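Local structure of Alr4995 protein (Nostoc sp., 6LRF) at residues P12-V17 against E254-A258; V67-G73 against K263-L267; D18-N22 against H87-Q91. The protein probably degrades arginine to ornithine with release of ammonia and carbon dioxide, and converts ornithine to proline, as a bifunctional arginine dihydrolase and ornithine cyclodeaminase. One frame throughout, in Å; residues are numbered along the deposited sequence.

How the contacts relate
The three contacts lie together in the N-terminal domain of the GME family, with centres about 13 Å apart for contacts 1 and 2 and for 1 and 3, and about 15 Å apart for 2 and 3. Contacts 1 and 2 share one apolar core: Tyr15 CD1 is 3.8 Å from Val67 CG2, and Ala258 CB is 3.8 Å from Phe68 CE2. Contact 3 joins them by polar bonds, Asn22 ND2 to Ala258 O (3.0 Å) and Arg90 NH1 to Asn71 OD1 (2.8 Å). Enzymes of this family use a cysteine nucleophile and a histidine; Cys264 is consistent with that nucleophile, which would place contact 2 at the active site, with contacts 1 and 3 bordering it.

Contact 1: residues P12-V17 against E254-A258; sequences PDHYDV and EFLKA
Residues 12-17 leave the strand 6-9 region as an irregular loop, and residues 254-258 form a weakly bonded helix about 254-256 followed by a turn. Pro12 (phi/psi -79/35) opens a tight turn in which Tyr15 N bonds to Pro12 O at 3.3 Å. Its ring suits a bend in the core: Pro12 CB sits 4.1 Å from Phe255 CZ, at the edge of that aromatic ring. The chain then extends, with Tyr15 at -80/144, Asp16 at -169/170 and Val17 at -106/94. Tyr15, chi1 t (172°) and chi2 73°, reaches across a 9.1 Å CA-CA separation from Phe255. Phe255 CD1 lies over one face of the Tyr15 ring, 3.5 Å from Tyr15 CZ; Phe255 is in the m rotamer, and the two rings, 4.5 Å between centroids, meet obliquely at 40°. A seam of this kind, between a loop and a short helix with its following turn, joins the first and last parts of the α/β-propeller domain characteristic of the GME family. Tyrosine fits an otherwise apolar place because its hydroxyl can donate to a main-chain carbonyl: Tyr15 OH bonds to Glu254 O at 2.9 Å, with Ala258 CB 3.1 Å from the same OH. Asp16 turns away and bonds His30. Val17, chi1 t, comes back toward the turn, its CA 6.3 Å from that of Ala258 and its CG2 4.2 Å from Lys257 O and 4.4 Å from Ala258 CB; the small alanine leaves room for both Tyr15 and Val17. Lys257 NZ makes a 2.9 Å salt bridge to Glu254 OE2.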
ATOM      1  N   PRO B  12     -32.437  43.010  21.360  1.00 44.94           N
ATOM      2  CA  PRO B  12     -31.343  43.086  20.385  1.00 44.25           C
ATOM      3  C   PRO B  12     -31.010  44.491  19.894  1.00 44.50           C
ATOM      4  O   PRO B  12     -30.633  44.622  18.730  1.00 47.63           O
ATOM      5  CB  PRO B  12     -31.868  42.240  19.220  1.00 45.01           C
ATOM      6  CG  PRO B  12     -33.340  42.346  19.320  1.00 40.25           C
ATOM      7  CD  PRO B  12     -33.653  42.408  20.778  1.00 40.46           C
ATOM      8  N   ASP B  13     -31.124  45.505  20.753  1.00 48.85           N
ATOM      9  CA  ASP B  13     -30.937  46.905  20.345  1.00 51.03           C
ATOM     10  C   ASP B  13     -29.556  47.170  19.727  1.00 52.83           C
ATOM     11  O   ASP B  13     -29.419  48.026  18.849  1.00 50.84           O
ATOM     12  CB  ASP B  13     -31.157  47.850  21.537  1.00 49.50           C
ATOM     13  CG  ASP B  13     -32.634  47.990  21.931  1.00 50.34           C
ATOM     14  OD1 ASP B  13     -33.472  47.180  21.472  1.00 50.30           O
ATOM     15  OD2 ASP B  13     -32.956  48.914  22.714  1.00 52.66           O
ATOM     16  N   HIS B  14     -28.541  46.435  20.178  1.00 47.67           N
ATOM     17  CA  HIS B  14     -27.185  46.595  19.648  1.00 49.50           C
ATOM     18  C   HIS B  14     -26.557  45.247  19.305  1.00 48.30           C
ATOM     19  O   HIS B  14     -25.357  45.037  19.467  1.00 47.50           O
ATOM     20  CB  HIS B  14     -26.314  47.353  20.646  1.00 48.94           C
ATOM     21  CG  HIS B  14     -26.941  48.618  21.142  1.00 58.45           C
ATOM     22  ND1 HIS B  14     -27.126  48.885  22.482  1.00 61.48           N
ATOM     23  CD2 HIS B  14     -27.441  49.684  20.472  1.00 57.59           C
ATOM     24  CE1 HIS B  14     -27.706  50.064  22.618  1.00 53.92           C
ATOM     25  NE2 HIS B  14     -27.911  50.569  21.414  1.00 55.01           N
ATOM     26  N   TYR B  15     -27.386  44.331  18.825  1.00 46.08           N
ATOM     27  CA  TYR B  15     -26.900  43.023  18.445  1.00 48.50           C
ATOM     28  C   TYR B  15     -26.265  43.107  17.069  1.00 53.92           C
ATOM     29  O   TYR B  15     -26.720  43.852  16.197  1.00 51.76           O
ATOM     30  CB  TYR B  15     -28.031  41.994  18.466  1.00 47.72           C
ATOM     31  CG  TYR B  15     -27.658  40.633  17.905  1.00 50.84           C
ATOM     32  CD1 TYR B  15     -26.833  39.763  18.616  1.00 46.31           C
ATOM     33  CD2 TYR B  15     -28.144  40.212  16.669  1.00 50.20           C
ATOM     34  CE1 TYR B  15     -26.496  38.514  18.104  1.00 48.53           C
ATOM     35  CE2 TYR B  15     -27.818  38.965  16.152  1.00 48.59           C
ATOM     36  CZ  TYR B  15     -26.992  38.120  16.871  1.00 46.65           C
ATOM     37  OH  TYR B  15     -26.672  36.882  16.355  1.00 42.15           O
ATOM     38  N   ASP B  16     -25.206  42.329  16.900  1.00 54.61           N
ATOM     39  CA  ASP B  16     -24.424  42.298  15.680  1.00 60.47           C
ATOM     40  C   ASP B  16     -23.489  41.098  15.805  1.00 61.51           C
ATOM     41  O   ASP B  16     -23.391  40.499  16.880  1.00 59.25           O
ATOM     42  CB  ASP B  16     -23.643  43.610  15.507  1.00 62.22           C
ATOM     43  CG  ASP B  16     -23.042  43.772  14.112  1.00 72.51           C
ATOM     44  OD1 ASP B  16     -23.672  43.328  13.118  1.00 67.81           O
ATOM     45  OD2 ASP B  16     -21.939  44.363  14.013  1.00 74.12           O
ATOM     46  N   VAL B  17     -22.817  40.729  14.722  1.00 57.83           N
ATOM     47  CA  VAL B  17     -21.676  39.841  14.848  1.00 53.82           C
ATOM     48  C   VAL B  17     -20.424  40.702  14.642  1.00 57.92           C
ATOM     49  O   VAL B  17     -20.009  40.964  13.512  1.00 60.60           O
ATOM     50  CB  VAL B  17     -21.753  38.663  13.858  1.00 54.53           C
ATOM     51  CG1 VAL B  17     -20.559  37.742  14.030  1.00 56.82           C
ATOM     52  CG2 VAL B  17     -23.045  37.882  14.070  1.00 52.73           C
ATOM     53  N   GLU B 254     -31.334  34.397  12.815  1.00 43.51           N
ATOM     54  CA  GLU B 254     -30.423  35.536  12.929  1.00 45.83           C
ATOM     55  C   GLU B 254     -29.518  35.416  14.155  1.00 45.32           C
ATOM     56  O   GLU B 254     -28.462  36.047  14.230  1.00 45.86           O
ATOM     57  CB  GLU B 254     -31.212  36.848  12.988  1.00 46.74           C
ATOM     58  CG  GLU B 254     -30.493  38.030  12.370  1.00 54.64           C
ATOM     59  CD  GLU B 254     -30.161  37.808  10.898  1.00 60.87           C
ATOM     60  OE1 GLU B 254     -30.887  37.044  10.217  1.00 56.24           O
ATOM     61  OE2 GLU B 254     -29.165  38.401  10.422  1.00 65.00           O
ATOM     62  N   PHE B 255     -29.929  34.611  15.128  1.00 42.69           N
ATOM     63  CA  PHE B 255     -29.104  34.448  16.315  1.00 45.30           C
ATOM     64  C   PHE B 255     -28.278  33.182  16.195  1.00 41.34           C
ATOM     65  O   PHE B 255     -27.237  33.057  16.847  1.00 42.04           O
ATOM     66  CB  PHE B 255     -29.960  34.451  17.583  1.00 39.05           C
ATOM     67  CG  PHE B 255     -30.589  35.780  17.862  1.00 41.09           C
ATOM     68  CD1 PHE B 255     -29.849  36.800  18.448  1.00 38.15           C
ATOM     69  CD2 PHE B 255     -31.907  36.030  17.498  1.00 42.24           C
ATOM     70  CE1 PHE B 255     -30.425  38.048  18.692  1.00 37.31           C
ATOM     71  CE2 PHE B 255     -32.483  37.273  17.735  1.00 44.34           C
ATOM     72  CZ  PHE B 255     -31.738  38.281  18.335  1.00 39.92           C
ATOM     73  N   LEU B 256     -28.720  32.262  15.335  1.00 39.36           N
ATOM     74  CA  LEU B 256     -27.910  31.083  15.025  1.00 43.45           C
ATOM     75  C   LEU B 256     -26.599  31.517  14.380  1.00 42.70           C
ATOM     76  O   LEU B 256     -25.633  30.766  14.384  1.00 45.33           O
ATOM     77  CB  LEU B 256     -28.656  30.109  14.108  1.00 44.36           C
ATOM     78  CG  LEU B 256     -29.190  28.815  14.736  1.00 47.28           C
ATOM     79  CD1 LEU B 256     -30.460  29.077  15.526  1.00 45.10           C
ATOM     80  CD2 LEU B 256     -29.415  27.712  13.693  1.00 43.73           C
ATOM     81  N   LYS B 257     -26.573  32.740  13.842  1.00 44.21           N
ATOM     82  CA  LYS B 257     -25.365  33.321  13.242  1.00 45.09           C
ATOM     83  C   LYS B 257     -24.284  33.657  14.265  1.00 49.19           C
ATOM     84  O   LYS B 257     -23.096  33.692  13.922  1.00 46.86           O
ATOM     85  CB  LYS B 257     -25.705  34.589  12.459  1.00 48.85           C
ATOM     86  CG  LYS B 257     -26.616  34.378  11.261  1.00 48.89           C
ATOM     87  CD  LYS B 257     -26.833  35.697  10.538  1.00 54.82           C
ATOM     88  CE  LYS B 257     -27.683  35.527   9.292  1.00 60.54           C
ATOM     89  NZ  LYS B 257     -27.689  36.773   8.470  1.00 64.39           N
ATOM     90  N   ALA B 258     -24.690  33.925  15.508  1.00 47.26           N
ATOM     91  CA  ALA B 258     -23.729  34.181  16.580  1.00 44.65           C
ATOM     92  C   ALA B 258     -23.525  32.939  17.444  1.00 40.40           C
ATOM     93  O   ALA B 258     -22.760  32.962  18.403  1.00 37.44           O
ATOM     94  CB  ALA B 258     -24.180  35.348  17.435  1.00 45.71           C
TER

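Contact 2: residues V67-G73 against K263-L267; sequences VFTANAG and KCLTL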
ATOM      1  N   VAL B  67     -27.402  39.929  24.666  1.00 34.08           N
ATOM      2  CA  VAL B  67     -28.684  39.283  24.410  1.00 27.13           C
ATOM      3  C   VAL B  67     -28.691  37.824  24.884  1.00 28.95           C
ATOM      4  O   VAL B  67     -29.749  37.221  25.061  1.00 25.20           O
ATOM      5  CB  VAL B  67     -29.042  39.312  22.909  1.00 35.63           C
ATOM      6  CG1 VAL B  67     -29.301  40.737  22.452  1.00 34.59           C
ATOM      7  CG2 VAL B  67     -27.924  38.674  22.081  1.00 34.28           C
ATOM      8  N   PHE B  68     -27.507  37.259  25.080  1.00 28.55           N
ATOM      9  CA  PHE B  68     -27.394  35.859  25.479  1.00 25.76           C
ATOM     10  C   PHE B  68     -27.336  35.753  27.002  1.00 28.40           C
ATOM     11  O   PHE B  68     -26.300  35.421  27.597  1.00 25.33           O
ATOM     12  CB  PHE B  68     -26.180  35.220  24.811  1.00 27.20           C
ATOM     13  CG  PHE B  68     -26.348  35.046  23.314  1.00 30.49           C
ATOM     14  CD1 PHE B  68     -27.553  34.568  22.793  1.00 28.83           C
ATOM     15  CD2 PHE B  68     -25.323  35.385  22.435  1.00 33.32           C
ATOM     16  CE1 PHE B  68     -27.724  34.411  21.420  1.00 37.44           C
ATOM     17  CE2 PHE B  68     -25.478  35.229  21.057  1.00 34.22           C
ATOM     18  CZ  PHE B  68     -26.676  34.745  20.546  1.00 34.30           C
ATOM     19  N   THR B  69     -28.476  36.052  27.620  1.00 26.52           N
ATOM     20  CA  THR B  69     -28.585  36.096  29.077  1.00 25.43           C
ATOM     21  C   THR B  69     -28.382  34.738  29.742  1.00 23.79           C
ATOM     22  O   THR B  69     -28.092  34.695  30.930  1.00 25.62           O
ATOM     23  CB  THR B  69     -29.955  36.642  29.512  1.00 26.42           C
ATOM     24  OG1 THR B  69     -30.986  35.882  28.872  1.00 27.49           O
ATOM     25  CG2 THR B  69     -30.093  38.118  29.139  1.00 25.78           C
ATOM     26  N   ALA B  70     -28.541  33.637  28.992  1.00 26.45           N
ATOM     27  CA  ALA B  70     -28.208  32.302  29.506  1.00 23.30           C
ATOM     28  C   ALA B  70     -26.830  32.321  30.164  1.00 23.07           C
ATOM     29  O   ALA B  70     -26.595  31.656  31.186  1.00 25.64           O
ATOM     30  CB  ALA B  70     -28.253  31.245  28.387  1.00 26.19           C
ATOM     31  N   ASN B  71     -25.931  33.122  29.602  1.00 23.05           N
ATOM     32  CA  ASN B  71     -24.561  33.192  30.098  1.00 22.13           C
ATOM     33  C   ASN B  71     -24.335  34.247  31.167  1.00 21.52           C
ATOM     34  O   ASN B  71     -23.217  34.454  31.574  1.00 24.54           O
ATOM     35  CB  ASN B  71     -23.590  33.449  28.942  1.00 27.09           C
ATOM     36  CG  ASN B  71     -23.799  32.486  27.785  1.00 27.61           C
ATOM     37  OD1 ASN B  71     -24.092  32.902  26.664  1.00 27.63           O
ATOM     38  ND2 ASN B  71     -23.676  31.190  28.063  1.00 23.62           N
ATOM     39  N   ALA B  72     -25.380  34.926  31.613  1.00 20.68           N
ATOM     40  CA  ALA B  72     -25.197  35.937  32.655  1.00 24.00           C
ATOM     41  C   ALA B  72     -24.614  35.314  33.921  1.00 18.09           C
ATOM     42  O   ALA B  72     -23.755  35.888  34.583  1.00 19.32           O
ATOM     43  CB  ALA B  72     -26.536  36.638  32.969  1.00 21.40           C
ATOM     44  N   GLY B  73     -25.100  34.123  34.247  1.00 18.15           N
ATOM     45  CA  GLY B  73     -24.652  33.412  35.419  1.00 17.77           C
ATOM     46  C   GLY B  73     -25.597  32.250  35.661  1.00 20.01           C
ATOM     47  O   GLY B  73     -26.448  31.945  34.833  1.00 19.73           O
ATOM     48  N   LYS B 263     -32.908  28.948  24.045  1.00 29.64           N
ATOM     49  CA  LYS B 263     -32.429  28.802  25.415  1.00 27.95           C
ATOM     50  C   LYS B 263     -31.312  29.813  25.735  1.00 35.35           C
ATOM     51  O   LYS B 263     -31.244  30.322  26.854  1.00 32.72           O
ATOM     52  CB  LYS B 263     -31.947  27.361  25.646  1.00 35.85           C
ATOM     53  CG  LYS B 263     -31.408  27.043  27.045  1.00 33.06           C
ATOM     54  CD  LYS B 263     -32.516  26.939  28.092  1.00 35.14           C
ATOM     55  CE  LYS B 263     -32.142  25.949  29.199  1.00 31.12           C
ATOM     56  NZ  LYS B 263     -32.571  24.563  28.866  1.00 30.93           N
ATOM     57  N   CYS B 264     -30.456  30.114  24.753  1.00 27.80           N
ATOM     58  CA  CYS B 264     -29.347  31.052  24.951  1.00 24.10           C
ATOM     59  C   CYS B 264     -29.844  32.459  25.232  1.00 29.36           C
ATOM     60  O   CYS B 264     -29.192  33.225  25.938  1.00 26.05           O
ATOM     61  CB  CYS B 264     -28.426  31.088  23.724  1.00 31.83           C
ATOM     62  SG  CYS B 264     -27.255  29.718  23.603  1.00 40.45           S
ATOM     63  N   LEU B 265     -31.003  32.790  24.663  1.00 31.19           N
ATOM     64  CA  LEU B 265     -31.568  34.132  24.754  1.00 33.50           C
ATOM     65  C   LEU B 265     -32.343  34.367  26.061  1.00 33.31           C
ATOM     66  O   LEU B 265     -32.834  35.470  26.305  1.00 33.64           O
ATOM     67  CB  LEU B 265     -32.477  34.382  23.542  1.00 31.87           C
ATOM     68  CG  LEU B 265     -31.709  34.594  22.229  1.00 31.76           C
ATOM     69  CD1 LEU B 265     -32.649  34.568  21.017  1.00 34.22           C
ATOM     70  CD2 LEU B 265     -30.912  35.893  22.283  1.00 28.67           C
ATOM     71  N   THR B 266     -32.425  33.328  26.895  1.00 29.57           N
ATOM     72  CA  THR B 266     -33.212  33.350  28.125  1.00 30.00           C
ATOM     73  C   THR B 266     -32.411  32.852  29.330  1.00 30.60           C
ATOM     74  O   THR B 266     -31.502  32.032  29.198  1.00 26.88           O
ATOM     75  CB  THR B 266     -34.493  32.459  28.027  1.00 27.89           C
ATOM     76  OG1 THR B 266     -34.125  31.068  28.053  1.00 36.99           O
ATOM     77  CG2 THR B 266     -35.301  32.756  26.764  1.00 31.78           C
ATOM     78  N   LEU B 267     -32.776  33.333  30.512  1.00 30.16           N
ATOM     79  CA  LEU B 267     -32.261  32.783  31.756  1.00 23.67           C
ATOM     80  C   LEU B 267     -33.423  32.637  32.735  1.00 29.34           C
ATOM     81  O   LEU B 267     -34.105  33.617  33.046  1.00 25.52           O
ATOM     82  CB  LEU B 267     -31.165  33.680  32.323  1.00 22.57           C
ATOM     83  CG  LEU B 267     -30.568  33.280  33.669  1.00 21.52           C
ATOM     84  CD1 LEU B 267     -29.861  31.935  33.585  1.00 24.64           C
ATOM     85  CD2 LEU B 267     -29.622  34.353  34.146  1.00 25.25           C
TER
HETATM   86  O   HOH W   1     -32.492  37.643  25.246  1.00 31.51           O
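Leu265 CD2 is the hub of the apolar centre: it lies 3.9 Å from Val67 CB and 3.6 Å from Phe68 CE1, so a branched side chain fills the space between a valine and a ring. Phe68 CD1 also meets Cys264 CB at 3.7 Å, and Cys264 SG stands 5.5 Å from the ring centroid in an oblique sulfur-aromatic contact. Farther along, Ala72 CB packs on Leu267 CD2 at 4.0 Å. The backbones come close, with CA atoms 4.6 Å apart for Phe68 and Leu265 and 4.7 Å for Ala70 and Leu267, because Phe68 CB points sideways, Leu265 CB points away, and Ala70 carries only a methyl group.

That closeness brings the main chains into polar contact. Phe68 is the centre of an inverse gamma turn leading into the 3-10 segment 69-71, which presents Ala70 N to Cys264 O for a hydrogen bond of 3.1 Å. This Ala70 N to Cys264 O bond holds the backbone of Cys264, probably the nucleophile of this GME enzyme; Asn219 holds the Cys264 amide. A water lies between Val67 O (2.8 Å) and Leu265 O (a very short 2.4 Å).

Around this site, Leu265 and Thr266 rest on helix 34-49, Ala72 and Leu267 on Phe101 of helix 93-103, and both segments reach strand 6-9, Thr69 OG1 bonding to Leu8 O and Leu267 pairing with the Leu8 backbone.

Contact 3: residues D18-N22 against H87-Q91; sequences DYVIN and HKERQ
A loop and a short helical turn of the GME α/β-propeller domain meet here near the surface. Residues 18-22 run mostly extended (Tyr19 -150/-172, Val20 -133/121), turning at Ile21 (-135/-4). Residues 87-91 enter a short, weakly bonded helix, in which Arg90 N bonds to His87 O at 3.1 Å. Nearest CA pairs are Ile21 with His87, 7.2 Å, and Tyr19 with Glu89, 7.9 Å, so alternate residues face the helix and Val20 points away.

The side chains meet chiefly by CH-pi contacts. Tyr19 (chi1 p, 39°) takes Glu89 CB over its ring face, 3.6 Å from the centroid, while its OH bonds to Asp65. Conversely, His87 (m) offers a ring face to Ile21 CB, 3.8 Å from its centroid. Flat rings accept aliphatic carbons well in a partly exposed place. Arg90 pairs with Glu93 at its guanidinium and contributes its aliphatic stem here: Ile21 (p, t) places CD1 4.0 Å from Arg90 CG.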
ATOM      1  N   ASP B  18     -19.860  41.177  15.752  1.00 55.59           N
ATOM      2  CA  ASP B  18     -18.705  42.078  15.749  1.00 60.43           C
ATOM      3  C   ASP B  18     -17.364  41.379  15.530  1.00 60.89           C
ATOM      4  O   ASP B  18     -16.423  41.970  14.997  1.00 61.11           O
ATOM      5  CB  ASP B  18     -18.618  42.838  17.077  1.00 60.95           C
ATOM      6  CG  ASP B  18     -19.696  43.894  17.232  1.00 71.33           C
ATOM      7  OD1 ASP B  18     -20.209  44.387  16.199  1.00 69.11           O
ATOM      8  OD2 ASP B  18     -20.012  44.249  18.396  1.00 68.55           O
ATOM      9  N   TYR B  19     -17.285  40.132  15.987  1.00 59.53           N
ATOM     10  CA  TYR B  19     -16.032  39.398  16.104  1.00 51.00           C
ATOM     11  C   TYR B  19     -16.311  37.921  15.916  1.00 52.22           C
ATOM     12  O   TYR B  19     -17.430  37.547  15.555  1.00 52.97           O
ATOM     13  CB  TYR B  19     -15.391  39.648  17.473  1.00 54.65           C
ATOM     14  CG  TYR B  19     -16.407  39.711  18.602  1.00 56.69           C
ATOM     15  CD1 TYR B  19     -17.031  38.560  19.076  1.00 51.42           C
ATOM     16  CD2 TYR B  19     -16.756  40.926  19.177  1.00 58.36           C
ATOM     17  CE1 TYR B  19     -17.969  38.622  20.093  1.00 53.47           C
ATOM     18  CE2 TYR B  19     -17.687  40.997  20.197  1.00 54.01           C
ATOM     19  CZ  TYR B  19     -18.289  39.843  20.650  1.00 53.92           C
ATOM     20  OH  TYR B  19     -19.217  39.921  21.663  1.00 51.92           O
ATOM     21  N   VAL B  20     -15.302  37.083  16.163  1.00 50.78           N
ATOM     22  CA  VAL B  20     -15.480  35.632  16.131  1.00 49.18           C
ATOM     23  C   VAL B  20     -14.835  34.997  17.379  1.00 50.50           C
ATOM     24  O   VAL B  20     -13.633  35.163  17.632  1.00 44.58           O
ATOM     25  CB  VAL B  20     -14.890  34.993  14.826  1.00 49.98           C
ATOM     26  CG1 VAL B  20     -15.282  33.522  14.711  1.00 46.97           C
ATOM     27  CG2 VAL B  20     -15.354  35.750  13.580  1.00 44.47           C
ATOM     28  N   ILE B  21     -15.660  34.300  18.167  1.00 47.19           N
ATOM     29  CA  ILE B  21     -15.202  33.588  19.363  1.00 42.94           C
ATOM     30  C   ILE B  21     -15.795  32.182  19.447  1.00 37.01           C
ATOM     31  O   ILE B  21     -15.484  31.435  20.371  1.00 40.72           O
ATOM     32  CB  ILE B  21     -15.553  34.351  20.677  1.00 42.23           C
ATOM     33  CG1 ILE B  21     -17.065  34.587  20.780  1.00 39.31           C
ATOM     34  CG2 ILE B  21     -14.764  35.651  20.784  1.00 40.98           C
ATOM     35  CD1 ILE B  21     -17.534  35.080  22.150  1.00 46.04           C
ATOM     36  N   ASN B  22     -16.672  31.835  18.505  1.00 38.40           N
ATOM     37  CA  ASN B  22     -17.127  30.453  18.338  1.00 42.03           C
ATOM     38  C   ASN B  22     -17.323  30.141  16.842  1.00 47.80           C
ATOM     39  O   ASN B  22     -17.485  31.062  16.039  1.00 46.49           O
ATOM     40  CB  ASN B  22     -18.408  30.181  19.162  1.00 40.10           C
ATOM     41  CG  ASN B  22     -19.653  30.864  18.606  1.00 43.27           C
ATOM     42  OD1 ASN B  22     -20.096  30.564  17.501  1.00 42.22           O
ATOM     43  ND2 ASN B  22     -20.261  31.746  19.407  1.00 41.26           N
ATOM     44  N   HIS B  87     -13.484  34.806  26.921  1.00 30.32           N
ATOM     45  CA  HIS B  87     -13.093  35.791  25.922  1.00 34.49           C
ATOM     46  C   HIS B  87     -13.364  37.213  26.351  1.00 37.49           C
ATOM     47  O   HIS B  87     -14.466  37.532  26.811  1.00 33.83           O
ATOM     48  CB  HIS B  87     -13.818  35.520  24.607  1.00 38.85           C
ATOM     49  CG  HIS B  87     -13.395  34.250  23.939  1.00 38.37           C
ATOM     50  ND1 HIS B  87     -14.208  33.138  23.865  1.00 42.12           N
ATOM     51  CD2 HIS B  87     -12.239  33.912  23.328  1.00 37.40           C
ATOM     52  CE1 HIS B  87     -13.575  32.173  23.223  1.00 36.61           C
ATOM     53  NE2 HIS B  87     -12.379  32.619  22.883  1.00 42.74           N
ATOM     54  N   LYS B  88     -12.367  38.072  26.165  1.00 36.84           N
ATOM     55  CA  LYS B  88     -12.469  39.481  26.525  1.00 34.43           C
ATOM     56  C   LYS B  88     -13.657  40.184  25.846  1.00 35.98           C
ATOM     57  O   LYS B  88     -14.162  41.182  26.357  1.00 39.07           O
ATOM     58  CB  LYS B  88     -11.158  40.198  26.180  1.00 41.75           C
ATOM     59  CG  LYS B  88     -10.681  39.947  24.742  1.00 50.35           C
ATOM     60  CD  LYS B  88      -9.271  40.504  24.478  1.00 53.57           C
ATOM     61  CE  LYS B  88      -8.574  39.741  23.342  1.00 59.44           C
ATOM     62  NZ  LYS B  88      -7.096  39.952  23.309  1.00 62.24           N
ATOM     63  N   GLU B  89     -14.117  39.653  24.717  1.00 34.89           N
ATOM     64  CA  GLU B  89     -15.185  40.296  23.956  1.00 41.74           C
ATOM     65  C   GLU B  89     -16.527  40.267  24.703  1.00 44.90           C
ATOM     66  O   GLU B  89     -17.449  41.028  24.375  1.00 40.73           O
ATOM     67  CB  GLU B  89     -15.342  39.639  22.576  1.00 44.60           C
ATOM     68  CG  GLU B  89     -14.249  39.980  21.558  1.00 45.35           C
ATOM     69  CD  GLU B  89     -13.000  39.135  21.721  1.00 51.25           C
ATOM     70  OE1 GLU B  89     -13.117  38.016  22.270  1.00 53.03           O
ATOM     71  OE2 GLU B  89     -11.901  39.581  21.305  1.00 55.07           O
ATOM     72  N   ARG B  90     -16.635  39.392  25.700  1.00 37.80           N
ATOM     73  CA  ARG B  90     -17.882  39.254  26.444  1.00 37.86           C
ATOM     74  C   ARG B  90     -17.703  39.649  27.905  1.00 32.72           C
ATOM     75  O   ARG B  90     -18.689  39.790  28.626  1.00 30.01           O
ATOM     76  CB  ARG B  90     -18.432  37.818  26.348  1.00 33.85           C
ATOM     77  CG  ARG B  90     -19.017  37.458  24.984  1.00 35.04           C
ATOM     78  CD  ARG B  90     -19.995  36.290  25.060  1.00 31.35           C
ATOM     79  NE  ARG B  90     -21.223  36.673  25.759  1.00 33.14           N
ATOM     80  CZ  ARG B  90     -22.263  35.865  25.949  1.00 34.59           C
ATOM     81  NH1 ARG B  90     -22.226  34.619  25.491  1.00 28.29           N
ATOM     82  NH2 ARG B  90     -23.343  36.301  26.600  1.00 29.63           N
ATOM     83  N   GLN B  91     -16.458  39.850  28.332  1.00 29.96           N
ATOM     84  CA  GLN B  91     -16.187  40.168  29.736  1.00 31.80           C
ATOM     85  C   GLN B  91     -16.803  41.492  30.200  1.00 35.22           C
ATOM     86  O   GLN B  91     -17.085  41.669  31.383  1.00 33.82           O
ATOM     87  CB  GLN B  91     -14.687  40.183  29.996  1.00 32.25           C
ATOM     88  CG  GLN B  91     -14.106  38.789  30.220  1.00 35.35           C
ATOM     89  CD  GLN B  91     -12.583  38.754  30.134  1.00 40.07           C
ATOM     90  OE1 GLN B  91     -11.926  39.796  30.135  1.00 36.73           O
ATOM     91  NE2 GLN B  91     -12.018  37.546  30.055  1.00 39.79           N
TER